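Local structure of taurocyamine kinase (Schistosoma mansoni, 4WOD) at residues E146-T151 / K252-A257; R205-N210 / L216-E221; G514-L519 / V580-E585; D586-I591 / K615-A620. The protein catalyses the reversible transfer of a phosphate group between ATP and taurocyamine, a guanidino compound, with magnesium as cofactor. The protein carries 4 engineered substitutions. One frame throughout, in Å; residues are numbered along the deposited sequence.

Interaction 1. Residues E146-T151 / K252-A257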
loop_
_atom_site.group_PDB
_atom_site.type_symbol
_atom_site.label_atom_id
_atom_site.label_comp_id
_atom_site.label_asym_id
_atom_site.label_seq_id
_atom_site.Cartn_x
_atom_site.Cartn_y
_atom_site.Cartn_z
ATOM N N GLU A 146 34.653 23.282 -6.786
ATOM C CA GLU A 146 34.929 22.348 -7.878
ATOM C C GLU A 146 36.429 22.058 -7.985
ATOM O O GLU A 146 36.828 20.893 -8.075
ATOM C CB GLU A 146 34.397 22.881 -9.213
ATOM C CG GLU A 146 34.630 21.928 -10.381
ATOM C CD GLU A 146 34.566 22.611 -11.745
ATOM O OE1 GLU A 146 34.488 23.859 -11.799
ATOM O OE2 GLU A 146 34.562 21.891 -12.770
ATOM N N ASN A 147 37.247 23.113 -7.952
ATOM C CA ASN A 147 38.701 22.962 -8.040
ATOM C C ASN A 147 39.247 22.121 -6.889
ATOM O O ASN A 147 40.064 21.219 -7.098
ATOM C CB ASN A 147 39.411 24.325 -8.041
ATOM C CG ASN A 147 39.157 25.138 -9.312
ATOM O OD1 ASN A 147 38.795 24.604 -10.353
ATOM N ND2 ASN A 147 39.336 26.445 -9.211
ATOM N N LYS A 148 38.799 22.439 -5.678
ATOM C CA LYS A 148 39.166 21.696 -4.483
ATOM C C LYS A 148 38.837 20.216 -4.661
ATOM O O LYS A 148 39.661 19.329 -4.378
ATOM C CB LYS A 148 38.430 22.270 -3.269
ATOM C CG LYS A 148 38.975 21.851 -1.908
ATOM C CD LYS A 148 38.015 22.329 -0.796
ATOM C CE LYS A 148 38.734 22.558 0.512
ATOM N NZ LYS A 148 39.477 23.860 0.512
ATOM N N ILE A 149 37.638 19.947 -5.173
ATOM C CA ILE A 149 37.216 18.559 -5.356
ATOM C C ILE A 149 37.947 17.847 -6.507
ATOM O O ILE A 149 38.378 16.688 -6.348
ATOM C CB ILE A 149 35.685 18.474 -5.577
ATOM C CG1 ILE A 149 34.966 18.903 -4.293
ATOM C CG2 ILE A 149 35.290 17.047 -5.902
ATOM C CD1 ILE A 149 33.458 19.146 -4.432
ATOM N N SER A 150 38.092 18.503 -7.661
ATOM C CA SER A 150 38.775 17.829 -8.779
ATOM C C SER A 150 40.232 17.552 -8.429
ATOM O O SER A 150 40.811 16.572 -8.893
ATOM C CB SER A 150 38.698 18.640 -10.071
ATOM O OG SER A 150 39.332 19.894 -9.911
ATOM N N THR A 151 40.810 18.403 -7.592
ATOM C CA THR A 151 42.197 18.198 -7.173
ATOM C C THR A 151 42.322 16.940 -6.307
ATOM O O THR A 151 43.254 16.148 -6.481
ATOM C CB THR A 151 42.747 19.410 -6.398
ATOM O OG1 THR A 151 42.788 20.555 -7.251
ATOM C CG2 THR A 151 44.161 19.121 -5.889
ATOM N N LYS A 252 40.843 12.058 3.184
ATOM C CA LYS A 252 42.149 12.548 3.602
ATOM C C LYS A 252 42.394 13.953 3.058
ATOM O O LYS A 252 43.206 14.696 3.614
ATOM C CB LYS A 252 43.253 11.599 3.145
ATOM C CG LYS A 252 43.117 10.201 3.698
ATOM C CD LYS A 252 44.226 9.309 3.178
ATOM C CE LYS A 252 43.944 7.850 3.490
ATOM N NZ LYS A 252 44.913 6.948 2.825
ATOM N N SER A 253 41.685 14.310 1.986
ATOM C CA SER A 253 41.889 15.585 1.302
ATOM C C SER A 253 40.790 16.590 1.593
ATOM O O SER A 253 41.020 17.792 1.579
ATOM C CB SER A 253 41.966 15.387 -0.215
ATOM O OG SER A 253 43.015 14.511 -0.554
ATOM N N LEU A 254 39.582 16.087 1.806
ATOM C CA LEU A 254 38.421 16.955 1.949
ATOM C C LEU A 254 37.819 16.766 3.325
ATOM O O LEU A 254 37.696 15.639 3.815
ATOM C CB LEU A 254 37.370 16.654 0.863
ATOM C CG LEU A 254 37.860 16.697 -0.587
ATOM C CD1 LEU A 254 36.908 15.953 -1.532
ATOM C CD2 LEU A 254 38.010 18.137 -1.035
ATOM N N LYS A 255 37.461 17.884 3.943
ATOM C CA LYS A 255 36.737 17.893 5.189
ATOM C C LYS A 255 35.256 17.828 4.866
ATOM O O LYS A 255 34.714 18.766 4.267
ATOM C CB LYS A 255 37.035 19.163 5.997
ATOM C CG LYS A 255 38.507 19.462 6.235
ATOM C CD LYS A 255 38.673 20.844 6.884
ATOM C CE LYS A 255 40.082 21.073 7.413
ATOM N NZ LYS A 255 40.442 20.128 8.509
ATOM N N PHE A 256 34.599 16.739 5.266
ATOM C CA PHE A 256 33.164 16.596 5.016
ATOM C C PHE A 256 32.353 16.955 6.255
ATOM O O PHE A 256 32.752 16.661 7.388
ATOM C CB PHE A 256 32.825 15.179 4.572
ATOM C CG PHE A 256 33.526 14.741 3.312
ATOM C CD1 PHE A 256 33.566 15.561 2.188
ATOM C CD2 PHE A 256 34.127 13.493 3.247
ATOM C CE1 PHE A 256 34.205 15.152 1.035
ATOM C CE2 PHE A 256 34.759 13.077 2.096
ATOM C CZ PHE A 256 34.806 13.914 0.983
ATOM N N ALA A 257 31.208 17.591 6.032
ATOM C CA ALA A 257 30.329 18.022 7.114
ATOM C C ALA A 257 29.567 16.851 7.717
ATOM O O ALA A 257 28.846 16.148 7.009
ATOM C CB ALA A 257 29.346 19.083 6.607
#
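Leu254 reaches from the loop after helix 236-251 to helix 139-154, where it meets Lys148 and Ile149. Its CB points at the helix. CG stands anti to the carbonyl carbon (chi1 -54°), and both methyls reach the helix from there. The branch at CG then divides the work. CD2 lies over the helix backbone and is 3.9 Å from Lys148 O. The same methyl is 3.9 Å from Lys148 CG and 4.2 Å from Lys148 CD. It therefore touches both the peptide oxygen and the aliphatic root of the lysine. CD1 takes the other side and meets Ile149 CG1 at 4.5 Å, a looser apolar contact. CD2 also approaches Ile149 CA at 4.4 Å.

The leucine and lysine side chains run past each other in opposite directions. Lys148 CG stands anti to its backbone N (chi1 -165°), which lays the methylenes beside the leucine. The lysine is exposed, while Leu254 and Ile149 are buried. The contact is thus apolar inside and covered by a lysine stem at its margin. The stem also touches Val128 and Phe131. Ile225 of strand 225-232 packs against both Leu254 and Ile149 and adds to the apolar cluster.

Within the helix, Thr151 OG1 donates to Asn147 O at 2.8 Å. This oxygen also accepts a bond from Thr151 N, and the two donors reach it from opposite faces of its carbonyl plane.

A loop leucine thus packs on helix 139-154, beside Ile225 of the sheet, in the C-terminal catalytic domain of a phosphagen kinase.

Interaction 2. Residues R205-N210 / L216-E221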
loop_
_atom_site.group_PDB
_atom_site.type_symbol
_atom_site.label_atom_id
_atom_site.label_comp_id
_atom_site.label_asym_id
_atom_site.label_seq_id
_atom_site.Cartn_x
_atom_site.Cartn_y
_atom_site.Cartn_z
ATOM N N ARG A 205 30.700 22.910 -12.219
ATOM C CA ARG A 205 30.149 21.560 -12.246
ATOM C C ARG A 205 30.911 20.646 -13.183
ATOM O O ARG A 205 31.475 21.086 -14.192
ATOM C CB ARG A 205 28.688 21.603 -12.673
ATOM C CG ARG A 205 27.831 22.414 -11.712
ATOM C CD ARG A 205 26.680 23.042 -12.436
ATOM N NE ARG A 205 25.698 23.578 -11.497
ATOM C CZ ARG A 205 25.528 24.869 -11.242
ATOM N NH1 ARG A 205 26.283 25.772 -11.855
ATOM N NH2 ARG A 205 24.597 25.249 -10.367
ATOM N N GLY A 206 30.913 19.361 -12.857
ATOM C CA GLY A 206 31.539 18.396 -13.732
ATOM C C GLY A 206 31.331 16.965 -13.305
ATOM O O GLY A 206 30.663 16.685 -12.294
ATOM N N ILE A 207 31.888 16.051 -14.099
ATOM C CA ILE A 207 31.830 14.632 -13.757
ATOM C C ILE A 207 33.196 13.990 -13.879
ATOM O O ILE A 207 34.035 14.438 -14.670
ATOM C CB ILE A 207 30.831 13.844 -14.656
ATOM C CG1 ILE A 207 31.311 13.802 -16.103
ATOM C CG2 ILE A 207 29.454 14.457 -14.612
ATOM C CD1 ILE A 207 30.528 12.817 -16.947
ATOM N N PHE A 208 33.412 12.937 -13.100
ATOM C CA PHE A 208 34.666 12.195 -13.135
ATOM C C PHE A 208 34.360 10.711 -13.340
ATOM O O PHE A 208 33.468 10.162 -12.684
ATOM C CB PHE A 208 35.464 12.411 -11.841
ATOM C CG PHE A 208 36.754 11.620 -11.781
ATOM C CD1 PHE A 208 37.947 12.188 -12.200
ATOM C CD2 PHE A 208 36.765 10.301 -11.327
ATOM C CE1 PHE A 208 39.136 11.467 -12.163
ATOM C CE2 PHE A 208 37.952 9.574 -11.281
ATOM C CZ PHE A 208 39.135 10.154 -11.697
ATOM N N ILE A 209 35.097 10.076 -14.254
ATOM C CA ILE A 209 34.928 8.659 -14.559
ATOM C C ILE A 209 36.285 7.970 -14.573
ATOM O O ILE A 209 37.247 8.507 -15.133
ATOM C CB ILE A 209 34.254 8.425 -15.933
ATOM C CG1 ILE A 209 33.289 9.554 -16.282
ATOM C CG2 ILE A 209 33.571 7.038 -16.005
ATOM C CD1 ILE A 209 32.672 9.403 -17.637
ATOM N N ASN A 210 36.374 6.789 -13.965
ATOM C CA ASN A 210 37.626 6.045 -14.023
ATOM C C ASN A 210 37.705 5.252 -15.325
ATOM O O ASN A 210 36.727 5.159 -16.075
ATOM C CB ASN A 210 37.810 5.131 -12.795
ATOM C CG ASN A 210 36.818 3.955 -12.741
ATOM O OD1 ASN A 210 35.729 3.983 -13.321
ATOM N ND2 ASN A 210 37.193 2.929 -11.988
ATOM N N LEU A 216 32.137 6.661 -10.699
ATOM C CA LEU A 216 31.633 7.877 -11.332
ATOM C C LEU A 216 31.407 8.954 -10.274
ATOM O O LEU A 216 30.858 8.653 -9.190
ATOM C CB LEU A 216 30.333 7.567 -12.078
ATOM C CG LEU A 216 29.470 8.737 -12.552
ATOM C CD1 LEU A 216 30.073 9.413 -13.779
ATOM C CD2 LEU A 216 28.038 8.295 -12.832
ATOM N N VAL A 217 31.845 10.186 -10.541
ATOM C CA VAL A 217 31.646 11.265 -9.556
ATOM C C VAL A 217 30.991 12.507 -10.144
ATOM O O VAL A 217 31.454 13.028 -11.155
ATOM C CB VAL A 217 32.975 11.704 -8.892
ATOM C CG1 VAL A 217 32.697 12.791 -7.870
ATOM C CG2 VAL A 217 33.664 10.524 -8.206
ATOM N N TRP A 218 29.921 12.977 -9.498
ATOM C CA TRP A 218 29.255 14.220 -9.882
ATOM C C TRP A 218 29.677 15.346 -8.942
ATOM O O TRP A 218 29.563 15.226 -7.706
ATOM C CB TRP A 218 27.733 14.051 -9.852
ATOM C CG TRP A 218 27.193 13.222 -10.977
ATOM C CD1 TRP A 218 27.899 12.697 -12.024
ATOM C CD2 TRP A 218 25.823 12.823 -11.179
ATOM N NE1 TRP A 218 27.059 12.007 -12.862
ATOM C CE2 TRP A 218 25.784 12.065 -12.368
ATOM C CE3 TRP A 218 24.635 13.036 -10.470
ATOM C CZ2 TRP A 218 24.593 11.516 -12.865
ATOM C CZ3 TRP A 218 23.453 12.493 -10.967
ATOM C CH2 TRP A 218 23.445 11.743 -12.154
ATOM N N ILE A 219 30.169 16.435 -9.525
ATOM C CA ILE A 219 30.571 17.596 -8.755
ATOM C C ILE A 219 29.551 18.719 -8.918
ATOM O O ILE A 219 29.313 19.190 -10.032
ATOM C CB ILE A 219 31.961 18.100 -9.180
ATOM C CG1 ILE A 219 32.992 16.972 -9.047
ATOM C CG2 ILE A 219 32.365 19.324 -8.348
ATOM C CD1 ILE A 219 34.412 17.440 -9.230
ATOM N N ASN A 220 28.939 19.108 -7.800
ATOM C CA ASN A 220 28.004 20.239 -7.714
ATOM C C ASN A 220 26.736 20.067 -8.526
ATOM O O ASN A 220 26.095 21.052 -8.932
ATOM C CB ASN A 220 28.724 21.533 -8.095
ATOM C CG ASN A 220 29.569 22.060 -6.953
ATOM O OD1 ASN A 220 29.232 21.828 -5.794
ATOM N ND2 ASN A 220 30.671 22.763 -7.264
ATOM N N GLU A 221 26.339 18.814 -8.732
ATOM C CA GLU A 221 25.066 18.545 -9.392
ATOM C C GLU A 221 23.902 18.927 -8.469
ATOM O O GLU A 221 22.877 19.437 -8.919
ATOM C CB GLU A 221 24.967 17.072 -9.808
ATOM C CG GLU A 221 23.631 16.708 -10.464
ATOM C CD GLU A 221 22.607 16.155 -9.490
ATOM O OE1 GLU A 221 23.008 15.552 -8.471
ATOM O OE2 GLU A 221 21.396 16.319 -9.752
HETATM O O HOH W 1 23.767 21.590 -10.620
#
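Gly206 to Ile209 pair with Leu216 to Ile219 as an antiparallel beta hairpin. It belongs to the large antiparallel sheet of the first catalytic domain. The short strand axes run at 167° to each other.

Backbone bonds come first. Gly206 and Ile219 form one hydrogen-bonded pair, and Phe208 and Val217 form the next. Val217 N to Phe208 O is 2.7 Å, while Gly206 N to Ile219 O is longer at 3.3 Å. CA-H...O contacts reinforce them, such as Ile207 CA to Val217 O at 3.1 Å.

Apolar side chains divide between the two faces. Ile207 and Trp218 lie side by side and point the same way. Ile207 CG2 meets Trp218 CD1 at 3.5 Å. That methyl stands anti to the carbonyl carbon, while CG1 takes the crowded position (chi1 66°). Trp218 NE1 donates to Phe183 O, and the indole lies close to Arg226, a predicted ATP-binding residue. On the same face, Ile209 CG1 touches Leu216 CD1. The other face carries Phe208 and Val217, which touch through their CB atoms. This face lies under helix 139-154, with Leu153 on Phe208 and Ile149 on Ile219.

Polar groups gather at the end of the hairpin away from its turn. Arg205 CG lies 3.5 Å from Asn220 O and 3.8 Å from Asn220 CB, the two side chains crossing at about a right angle. Arg205 NH2 is held by Gly197 O and Ile199 O, while Asn220 ND2 donates to Gly204 O. A water lies in the guanidinium plane at its edge and accepts from Arg205 NE at 2.9 Å.

Interaction 3. Residues G514-L519 / V580-E585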
loop_
_atom_site.group_PDB
_atom_site.type_symbol
_atom_site.label_atom_id
_atom_site.label_comp_id
_atom_site.label_asym_id
_atom_site.label_seq_id
_atom_site.Cartn_x
_atom_site.Cartn_y
_atom_site.Cartn_z
ATOM N N GLY A 514 -26.153 -5.858 -17.034
ATOM C CA GLY A 514 -27.258 -6.165 -17.924
ATOM C C GLY A 514 -28.541 -6.484 -17.175
ATOM O O GLY A 514 -29.601 -5.960 -17.508
ATOM N N ALA A 515 -28.458 -7.338 -16.158
ATOM C CA ALA A 515 -29.626 -7.640 -15.323
ATOM C C ALA A 515 -30.088 -6.405 -14.545
ATOM O O ALA A 515 -31.282 -6.111 -14.487
ATOM C CB ALA A 515 -29.320 -8.793 -14.351
ATOM N N LEU A 516 -29.149 -5.684 -13.946
ATOM C CA LEU A 516 -29.499 -4.533 -13.114
ATOM C C LEU A 516 -30.163 -3.412 -13.915
ATOM O O LEU A 516 -31.105 -2.773 -13.429
ATOM C CB LEU A 516 -28.257 -3.992 -12.390
ATOM C CG LEU A 516 -27.532 -4.969 -11.444
ATOM C CD1 LEU A 516 -26.323 -4.302 -10.781
ATOM C CD2 LEU A 516 -28.463 -5.547 -10.376
ATOM N N LYS A 517 -29.690 -3.171 -15.138
ATOM C CA LYS A 517 -30.281 -2.122 -15.970
ATOM C C LYS A 517 -31.697 -2.494 -16.422
ATOM O O LYS A 517 -32.460 -1.638 -16.884
ATOM C CB LYS A 517 -29.410 -1.843 -17.199
ATOM C CG LYS A 517 -28.015 -1.301 -16.906
ATOM C CD LYS A 517 -27.162 -1.271 -18.180
ATOM C CE LYS A 517 -25.749 -0.757 -17.915
ATOM N NZ LYS A 517 -24.963 -0.605 -19.186
ATOM N N GLY A 518 -32.035 -3.777 -16.343
ATOM C CA GLY A 518 -33.373 -4.202 -16.720
ATOM C C GLY A 518 -34.381 -4.231 -15.571
ATOM O O GLY A 518 -35.558 -4.522 -15.803
ATOM N N LEU A 519 -33.938 -3.946 -14.341
ATOM C CA LEU A 519 -34.837 -4.010 -13.166
ATOM C C LEU A 519 -35.901 -2.946 -13.270
ATOM O O LEU A 519 -35.623 -1.858 -13.746
ATOM C CB LEU A 519 -34.090 -3.816 -11.858
ATOM C CG LEU A 519 -33.083 -4.901 -11.455
ATOM C CD1 LEU A 519 -32.282 -4.420 -10.251
ATOM C CD2 LEU A 519 -33.838 -6.174 -11.132
ATOM N N VAL A 580 -26.926 -2.413 -5.093
ATOM C CA VAL A 580 -26.107 -3.594 -5.343
ATOM C C VAL A 580 -24.657 -3.153 -5.533
ATOM O O VAL A 580 -24.377 -2.279 -6.344
ATOM C CB VAL A 580 -26.563 -4.396 -6.592
ATOM C CG1 VAL A 580 -25.776 -5.719 -6.687
ATOM C CG2 VAL A 580 -28.081 -4.683 -6.560
ATOM N N TRP A 581 -23.746 -3.731 -4.757
ATOM C CA TRP A 581 -22.318 -3.516 -4.995
ATOM C C TRP A 581 -21.811 -4.642 -5.886
ATOM O O TRP A 581 -21.996 -5.818 -5.565
ATOM C CB TRP A 581 -21.533 -3.502 -3.681
ATOM C CG TRP A 581 -21.256 -2.147 -3.103
ATOM C CD1 TRP A 581 -20.028 -1.555 -2.933
ATOM C CD2 TRP A 581 -22.224 -1.213 -2.601
ATOM N NE1 TRP A 581 -20.180 -0.307 -2.364
ATOM C CE2 TRP A 581 -21.516 -0.078 -2.147
ATOM C CE3 TRP A 581 -23.619 -1.226 -2.497
ATOM C CZ2 TRP A 581 -22.161 1.034 -1.596
ATOM C CZ3 TRP A 581 -24.257 -0.123 -1.942
ATOM C CH2 TRP A 581 -23.528 0.992 -1.504
ATOM N N VAL A 582 -21.141 -4.296 -6.976
ATOM C CA VAL A 582 -20.729 -5.297 -7.954
ATOM C C VAL A 582 -19.240 -5.604 -7.801
ATOM O O VAL A 582 -18.394 -4.707 -7.885
ATOM C CB VAL A 582 -21.041 -4.837 -9.386
ATOM C CG1 VAL A 582 -20.565 -5.866 -10.396
ATOM C CG2 VAL A 582 -22.550 -4.611 -9.543
ATOM N N CYS A 583 -18.949 -6.872 -7.520
ATOM C CA CYS A 583 -17.587 -7.390 -7.517
ATOM C C CYS A 583 -16.636 -6.745 -6.499
ATOM O O CYS A 583 -15.472 -6.450 -6.826
ATOM C CB CYS A 583 -16.975 -7.252 -8.915
ATOM S SG CYS A 583 -15.561 -8.349 -9.165
ATOM N N GLU A 584 -17.102 -6.541 -5.274
ATOM C CA GLU A 584 -16.202 -6.143 -4.189
ATOM C C GLU A 584 -15.528 -7.390 -3.592
ATOM O O GLU A 584 -14.486 -7.841 -4.094
ATOM C CB GLU A 584 -16.939 -5.359 -3.102
ATOM C CG GLU A 584 -15.999 -4.800 -2.059
ATOM C CD GLU A 584 -16.677 -3.832 -1.111
ATOM O OE1 GLU A 584 -16.157 -2.703 -0.961
ATOM O OE2 GLU A 584 -17.721 -4.201 -0.522
ATOM N N GLU A 585 -16.113 -7.958 -2.541
ATOM C CA GLU A 585 -15.593 -9.226 -2.010
ATOM C C GLU A 585 -16.317 -10.410 -2.630
ATOM O O GLU A 585 -15.706 -11.431 -2.958
ATOM C CB GLU A 585 -15.719 -9.296 -0.494
ATOM C CG GLU A 585 -15.152 -10.579 0.099
ATOM C CD GLU A 585 -15.248 -10.606 1.610
ATOM O OE1 GLU A 585 -14.541 -9.808 2.259
ATOM O OE2 GLU A 585 -16.029 -11.416 2.152
#
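Leu516, near the end of helix 502-517, points at strand 578-582 and spreads its two methyls over Val580 and Val582. The valines are two residues apart and both face the helix. Trp581 between them points away from it.

The leucine meets its two partners differently. Against Val580 the side chains cross obliquely, and Leu516 CD2 touches Val580 CG2 at 3.9 Å. Leu516 CD1 also comes to 4.2 Å from Val580 CB. Against Val582 the side chains slide past each other in opposite directions. Here Leu516 CD1 meets Val582 CG2 at 4.0 Å. CD1 is thus shared by both valines, while CD2 serves Val580.

The torsions of Leu516 (chi1 -60°, chi2 180°) set CD1 and CD2 over the two valines. In each valine CG1 is anti to the backbone N, and CG2 is the methyl that the leucine meets.

All three residues are buried, and the contact between them is purely apolar. Phe571 of strand 569-573 and Ile613 of helix 599-614 each touch both Leu516 and Val580. Ile512, one helical turn before Leu516, packs on Val582. On the far side of the strand, Trp581 makes a cation-pi contact with Arg589, a predicted ATP-binding residue.

This is helix-on-sheet packing in the second phosphagen kinase catalytic domain. Helix 502-517 packs, together with helix 599-614, on the face of the antiparallel sheet that bears Val580 and Val582.

Interaction 4. Residues D586-I591 / K615-A620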
loop_
_atom_site.group_PDB
_atom_site.type_symbol
_atom_site.label_atom_id
_atom_site.label_comp_id
_atom_site.label_asym_id
_atom_site.label_seq_id
_atom_site.Cartn_x
_atom_site.Cartn_y
_atom_site.Cartn_z
ATOM N N ASP A 586 -17.630 -10.266 -2.777
ATOM C CA ASP A 586 -18.437 -11.252 -3.466
ATOM C C ASP A 586 -18.835 -10.647 -4.793
ATOM O O ASP A 586 -18.798 -9.401 -4.943
ATOM C CB ASP A 586 -19.684 -11.624 -2.645
ATOM C CG ASP A 586 -19.368 -12.538 -1.475
ATOM O OD1 ASP A 586 -18.647 -13.540 -1.682
ATOM O OD2 ASP A 586 -19.850 -12.268 -0.357
ATOM N N HIS A 587 -19.244 -11.503 -5.736
ATOM C CA HIS A 587 -19.682 -11.022 -7.037
ATOM C C HIS A 587 -20.754 -9.954 -6.857
ATOM O O HIS A 587 -20.776 -8.973 -7.583
ATOM C CB HIS A 587 -20.213 -12.156 -7.908
ATOM C CG HIS A 587 -19.150 -13.120 -8.346
ATOM N ND1 HIS A 587 -19.420 -14.431 -8.675
ATOM C CD2 HIS A 587 -17.812 -12.968 -8.467
ATOM C CE1 HIS A 587 -18.293 -15.047 -8.991
ATOM N NE2 HIS A 587 -17.303 -14.178 -8.881
ATOM N N MET A 588 -21.630 -10.172 -5.889
ATOM C CA MET A 588 -22.647 -9.171 -5.534
ATOM C C MET A 588 -22.927 -9.102 -4.045
ATOM O O MET A 588 -22.926 -10.118 -3.347
ATOM C CB MET A 588 -23.965 -9.456 -6.249
ATOM C CG MET A 588 -23.983 -9.227 -7.729
ATOM S SD MET A 588 -25.649 -9.683 -8.333
ATOM C CE MET A 588 -25.615 -11.455 -8.191
ATOM N N ARG A 589 -23.183 -7.890 -3.562
ATOM C CA ARG A 589 -23.818 -7.701 -2.270
ATOM C C ARG A 589 -25.119 -6.997 -2.639
ATOM O O ARG A 589 -25.080 -5.937 -3.253
ATOM C CB ARG A 589 -22.942 -6.878 -1.295
ATOM C CG ARG A 589 -23.571 -6.686 0.090
ATOM C CD ARG A 589 -22.623 -6.105 1.181
ATOM N NE ARG A 589 -21.479 -5.355 0.648
ATOM C CZ ARG A 589 -21.289 -4.045 0.816
ATOM N NH1 ARG A 589 -22.173 -3.318 1.488
ATOM N NH2 ARG A 589 -20.222 -3.451 0.302
ATOM N N ILE A 590 -26.253 -7.637 -2.358
ATOM C CA ILE A 590 -27.563 -7.078 -2.696
ATOM C C ILE A 590 -28.223 -6.558 -1.418
ATOM O O ILE A 590 -28.386 -7.300 -0.458
ATOM C CB ILE A 590 -28.478 -8.120 -3.376
ATOM C CG1 ILE A 590 -27.777 -8.736 -4.594
ATOM C CG2 ILE A 590 -29.840 -7.492 -3.783
ATOM C CD1 ILE A 590 -28.501 -9.967 -5.142
ATOM N N ILE A 591 -28.618 -5.287 -1.429
ATOM C CA ILE A 591 -28.951 -4.569 -0.197
ATOM C C ILE A 591 -30.301 -3.884 -0.272
ATOM O O ILE A 591 -30.591 -3.218 -1.248
ATOM C CB ILE A 591 -27.886 -3.473 0.111
ATOM C CG1 ILE A 591 -26.485 -4.079 0.233
ATOM C CG2 ILE A 591 -28.228 -2.682 1.374
ATOM C CD1 ILE A 591 -25.407 -3.139 -0.291
ATOM N N LYS A 615 -33.281 -14.158 -12.300
ATOM C CA LYS A 615 -33.759 -14.486 -13.641
ATOM C C LYS A 615 -32.645 -14.537 -14.692
ATOM O O LYS A 615 -32.741 -15.315 -15.641
ATOM C CB LYS A 615 -34.830 -13.481 -14.090
ATOM C CG LYS A 615 -36.051 -13.445 -13.188
ATOM C CD LYS A 615 -36.773 -14.765 -13.234
ATOM C CE LYS A 615 -38.250 -14.581 -12.969
ATOM N NZ LYS A 615 -38.571 -14.823 -11.547
ATOM N N SER A 616 -31.583 -13.745 -14.521
ATOM C CA SER A 616 -30.585 -13.590 -15.592
ATOM C C SER A 616 -29.292 -14.380 -15.363
ATOM O O SER A 616 -28.383 -14.364 -16.208
ATOM C CB SER A 616 -30.228 -12.112 -15.782
ATOM O OG SER A 616 -31.363 -11.353 -16.200
ATOM N N MET A 617 -29.198 -15.058 -14.229
ATOM C CA MET A 617 -27.980 -15.798 -13.916
ATOM C C MET A 617 -28.225 -16.825 -12.814
ATOM O O MET A 617 -29.132 -16.665 -12.000
ATOM C CB MET A 617 -26.880 -14.819 -13.495
ATOM C CG MET A 617 -27.207 -14.104 -12.191
ATOM S SD MET A 617 -26.312 -12.569 -11.945
ATOM C CE MET A 617 -27.241 -11.479 -13.049
ATOM N N LYS A 618 -27.398 -17.870 -12.784
ATOM C CA LYS A 618 -27.476 -18.896 -11.757
ATOM C C LYS A 618 -26.571 -18.517 -10.579
ATOM O O LYS A 618 -25.393 -18.232 -10.788
ATOM C CB LYS A 618 -27.060 -20.265 -12.334
ATOM C CG LYS A 618 -27.835 -20.686 -13.585
ATOM C CD LYS A 618 -27.641 -22.167 -13.910
ATOM C CE LYS A 618 -28.627 -22.625 -14.990
ATOM N NZ LYS A 618 -28.420 -24.052 -15.364
ATOM N N PHE A 619 -27.121 -18.487 -9.359
ATOM C CA PHE A 619 -26.321 -18.216 -8.162
ATOM C C PHE A 619 -25.593 -19.480 -7.723
ATOM O O PHE A 619 -26.200 -20.535 -7.652
ATOM C CB PHE A 619 -27.187 -17.716 -7.004
ATOM C CG PHE A 619 -27.863 -16.406 -7.275
ATOM C CD1 PHE A 619 -27.235 -15.434 -8.039
ATOM C CD2 PHE A 619 -29.144 -16.172 -6.810
ATOM C CE1 PHE A 619 -27.873 -14.229 -8.309
ATOM C CE2 PHE A 619 -29.780 -14.952 -7.069
ATOM C CZ PHE A 619 -29.144 -13.995 -7.816
ATOM N N ALA A 620 -24.304 -19.383 -7.424
ATOM C CA ALA A 620 -23.586 -20.548 -6.893
ATOM C C ALA A 620 -24.243 -21.068 -5.583
ATOM O O ALA A 620 -24.401 -20.326 -4.615
ATOM C CB ALA A 620 -22.105 -20.189 -6.663
#
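Met588 CE touches both Met617 SD and Phe619 CE1, joining the antiparallel sheet of the second catalytic domain to the loop after helix 599-614. Met588 sits at the start of strand 588-595 and points at the loop.

The tight part is confined to this methyl. Met588 CE is 3.6 Å from Phe619 CE1, and the two side chains cross at about a right angle. CE approaches the ring obliquely. A bend at the last torsion of Met588 (chi3 -72°) turns the methyl out of the line of the chain. Ile512 and Ile613 also touch Met588, and Phe619 rests on Ile610, so helices 502-517 and 599-614 both pack against the contact.

The contact is looser beside it. Ile590 also faces the loop, but its side chain stays 4.9 Å away. Toward solvent, Phe619 itself is partly exposed, and its neighbour Lys618 is fully so. Both Met588 and Met617 are buried.

Met617 has CG between its backbone N and carbonyl carbon (chi1 66°) and bends at chi3. Its sulfur, SD, comes to 4.0 Å from Met588 CE.

How the interactions relate
The four contacts fall into two groups, one in each catalytic domain of this duplicated kinase. Interactions 1 and 2 lie in the first, with centres 13 Å apart. Ile149 CG2 and Ile219 CD1 touch at 3.5 Å, joining helix 139-154 to the hairpin. In sequence, interaction 2 falls between the two segments of interaction 1. Interactions 3 and 4 follow in the second domain, with centres 8 Å apart. Their strands 578-582 and 588-595 are neighbours in one sheet, and Glu584 OE2 forms a salt bridge with Arg589 NH2 at 2.7 Å. The groups stand on opposite sides of the chain's centre, about 60 to 71 Å apart between centres. Both sheets have the same strand order, consistent with the duplication.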